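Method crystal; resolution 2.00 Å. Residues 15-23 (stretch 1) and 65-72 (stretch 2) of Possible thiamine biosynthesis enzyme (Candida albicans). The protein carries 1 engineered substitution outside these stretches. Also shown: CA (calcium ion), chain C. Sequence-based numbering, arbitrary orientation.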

# COMPACT_ATOMS: atom_id res chain seq x y z
N PRO A 15 3.68 -22.89 13.07
CA PRO A 15 4.90 -22.10 13.31
C PRO A 15 4.60 -20.62 13.49
O PRO A 15 3.62 -20.12 12.94
CB PRO A 15 5.71 -22.33 12.02
CG PRO A 15 4.70 -22.70 10.99
CD PRO A 15 3.67 -23.50 11.73
N THR A 16 5.44 -19.93 14.25
CA THR A 16 5.28 -18.50 14.48
C THR A 16 5.32 -17.73 13.16
O THR A 16 5.95 -18.16 12.20
CB THR A 16 6.38 -17.95 15.41
OG1 THR A 16 6.39 -18.71 16.63
CG2 THR A 16 6.14 -16.49 15.72
N LEU A 17 4.63 -16.60 13.13
CA LEU A 17 4.50 -15.83 11.90
C LEU A 17 4.81 -14.35 12.14
O LEU A 17 4.10 -13.67 12.88
CB LEU A 17 3.09 -15.98 11.34
CG LEU A 17 2.91 -15.87 9.83
CD1 LEU A 17 3.68 -16.98 9.13
CD2 LEU A 17 1.44 -15.94 9.47
N LYS A 18 5.87 -13.86 11.50
CA LYS A 18 6.24 -12.46 11.60
C LYS A 18 5.58 -11.66 10.48
O LYS A 18 5.91 -11.83 9.31
CB LYS A 18 7.76 -12.29 11.55
CG LYS A 18 8.50 -13.03 12.65
CD LYS A 18 9.99 -12.71 12.64
CE LYS A 18 10.25 -11.25 12.96
NZ LYS A 18 11.70 -10.91 12.94
N VAL A 19 4.64 -10.79 10.85
CA VAL A 19 3.88 -10.03 9.86
C VAL A 19 4.27 -8.55 9.86
O VAL A 19 4.11 -7.85 10.87
CB VAL A 19 2.37 -10.16 10.12
CG1 VAL A 19 1.59 -9.34 9.10
CG2 VAL A 19 1.94 -11.62 10.07
N ALA A 20 4.77 -8.08 8.72
CA ALA A 20 5.14 -6.68 8.57
C ALA A 20 3.96 -5.87 8.05
O ALA A 20 3.33 -6.24 7.07
CB ALA A 20 6.32 -6.54 7.63
N TYR A 21 3.66 -4.76 8.73
CA TYR A 21 2.54 -3.91 8.35
C TYR A 21 2.92 -2.43 8.41
O TYR A 21 3.94 -2.06 9.00
CB TYR A 21 1.34 -4.16 9.27
CG TYR A 21 1.50 -3.54 10.64
CD1 TYR A 21 0.91 -2.31 10.94
CD2 TYR A 21 2.23 -4.17 11.64
CE1 TYR A 21 1.05 -1.74 12.20
CE2 TYR A 21 2.37 -3.61 12.89
CZ TYR A 21 1.78 -2.40 13.17
OH TYR A 21 1.93 -1.84 14.42
N ILE A 22 2.09 -1.59 7.81
CA ILE A 22 2.31 -0.15 7.85
C ILE A 22 1.28 0.51 8.76
O ILE A 22 0.08 0.37 8.55
CB ILE A 22 2.21 0.47 6.44
CG1 ILE A 22 3.17 -0.24 5.49
CG2 ILE A 22 2.51 1.97 6.50
CD1 ILE A 22 3.07 0.23 4.06
N PRO A 23 1.76 1.22 9.79
CA PRO A 23 0.89 1.84 10.81
C PRO A 23 0.05 2.98 10.24
O PRO A 23 0.38 4.15 10.45
CB PRO A 23 1.88 2.37 11.84
CG PRO A 23 3.14 2.59 11.08
CD PRO A 23 3.18 1.50 10.04
N ASN A 65 14.04 -12.48 4.66
CA ASN A 65 13.33 -13.44 5.51
C ASN A 65 13.15 -12.96 6.95
O ASN A 65 12.93 -13.77 7.85
CB ASN A 65 14.03 -14.80 5.49
CG ASN A 65 14.06 -15.42 4.11
OD1 ASN A 65 15.06 -16.03 3.73
ND2 ASN A 65 12.98 -15.27 3.37
N GLU A 66 13.24 -11.65 7.16
CA GLU A 66 13.02 -11.09 8.49
C GLU A 66 11.55 -11.21 8.87
O GLU A 66 11.21 -11.29 10.05
CB GLU A 66 13.46 -9.63 8.54
CG GLU A 66 14.96 -9.44 8.33
CD GLU A 66 15.38 -7.98 8.46
OE1 GLU A 66 14.96 -7.32 9.43
OE2 GLU A 66 16.14 -7.51 7.59
N VAL A 67 10.68 -11.24 7.86
CA VAL A 67 9.25 -11.41 8.08
C VAL A 67 8.68 -12.42 7.09
O VAL A 67 9.24 -12.64 6.01
CB VAL A 67 8.49 -10.08 7.94
CG1 VAL A 67 9.00 -9.07 8.95
CG2 VAL A 67 8.61 -9.54 6.52
N ASP A 68 7.57 -13.04 7.46
CA ASP A 68 6.93 -14.06 6.64
C ASP A 68 5.86 -13.46 5.73
O ASP A 68 5.69 -13.90 4.59
CB ASP A 68 6.31 -15.14 7.52
CG ASP A 68 7.33 -15.81 8.42
OD1 ASP A 68 8.25 -16.46 7.90
OD2 ASP A 68 7.20 -15.69 9.66
N ILE A 69 5.16 -12.45 6.23
CA ILE A 69 4.08 -11.82 5.48
C ILE A 69 4.20 -10.29 5.51
O ILE A 69 4.66 -9.71 6.50
CB ILE A 69 2.70 -12.23 6.04
CG1 ILE A 69 2.54 -13.76 5.99
CG2 ILE A 69 1.58 -11.55 5.28
CD1 ILE A 69 1.18 -14.25 6.45
N ALA A 70 3.78 -9.65 4.42
CA ALA A 70 3.78 -8.19 4.34
C ALA A 70 2.47 -7.67 3.76
O ALA A 70 1.98 -8.18 2.76
CB ALA A 70 4.96 -7.71 3.50
N ILE A 71 1.90 -6.66 4.42
CA ILE A 71 0.68 -6.02 3.94
C ILE A 71 1.02 -4.64 3.38
O ILE A 71 1.19 -3.68 4.14
CB ILE A 71 -0.35 -5.85 5.07
CG1 ILE A 71 -0.47 -7.13 5.90
CG2 ILE A 71 -1.71 -5.44 4.51
CD1 ILE A 71 -1.52 -8.09 5.40
N GLY A 72 1.12 -4.53 2.06
CA GLY A 72 1.53 -3.28 1.44
C GLY A 72 0.76 -2.92 0.18
O GLY A 72 -0.21 -3.59 -0.18
CA CA C . 15.88 -17.35 1.28
O HOH W 1 -0.15 -2.97 6.46

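The strand of stretch 1 that ends at Y21 and the strand beginning at I69 run side by side and parallel, their axes 4.6 Å apart at closest approach and their directions 17° apart; the contact buries 555 Å², both sides summed. Stretch 2 begins at N65, which leaves the preceding helix with positive phi in a Schellman motif; its OD1 lies 2.9 Å from the calcium ion CA, and it does not touch stretch 1. E66 contributes through its backbone: the long side chain of K18 brings NZ to 3.0 Å from E66 O, a weak hydrogen bond, while the carboxylate of E66 leads away. V67 is buried, and its CG1 packs 3.9 Å from A20 CB, a small methyl beside a branched side chain. D68 points toward stretch 1 and pairs with K18 twice. Its side chain, chi1 m, accepts a hydrogen bond from the backbone amide of K18 (K18 N to D68 OD2, 2.9 Å, nearly linear), and its own amide returns a bond to K18 (D68 N to K18 O, 2.8 Å). The D68 carboxylate, a good acceptor for an amide, thus takes the place of a main-chain acceptor just before the strand. K18 O is shared, for I69 N also donates to it at 3.2 Å. From I69 the regular parallel ladder takes over: A20 N donates to I69 O (2.8 Å), and I71 N to A20 O (3.0 Å), so that A20 is bonded to the residues flanking its bridge partner, A70. On the face carrying V19 and I69, I69 CD1 meets L17 CD2 at 3.5 Å and I69 CB lies 4.1 Å from V19 CG2, branched side chains filling a buried apolar layer. A70 and A20 occupy the other face, their CB atoms 4.5 Å apart. At I71 a water continues the ladder, donating to I71 O (2.8 Å) and accepting from I22 N (3.0 Å).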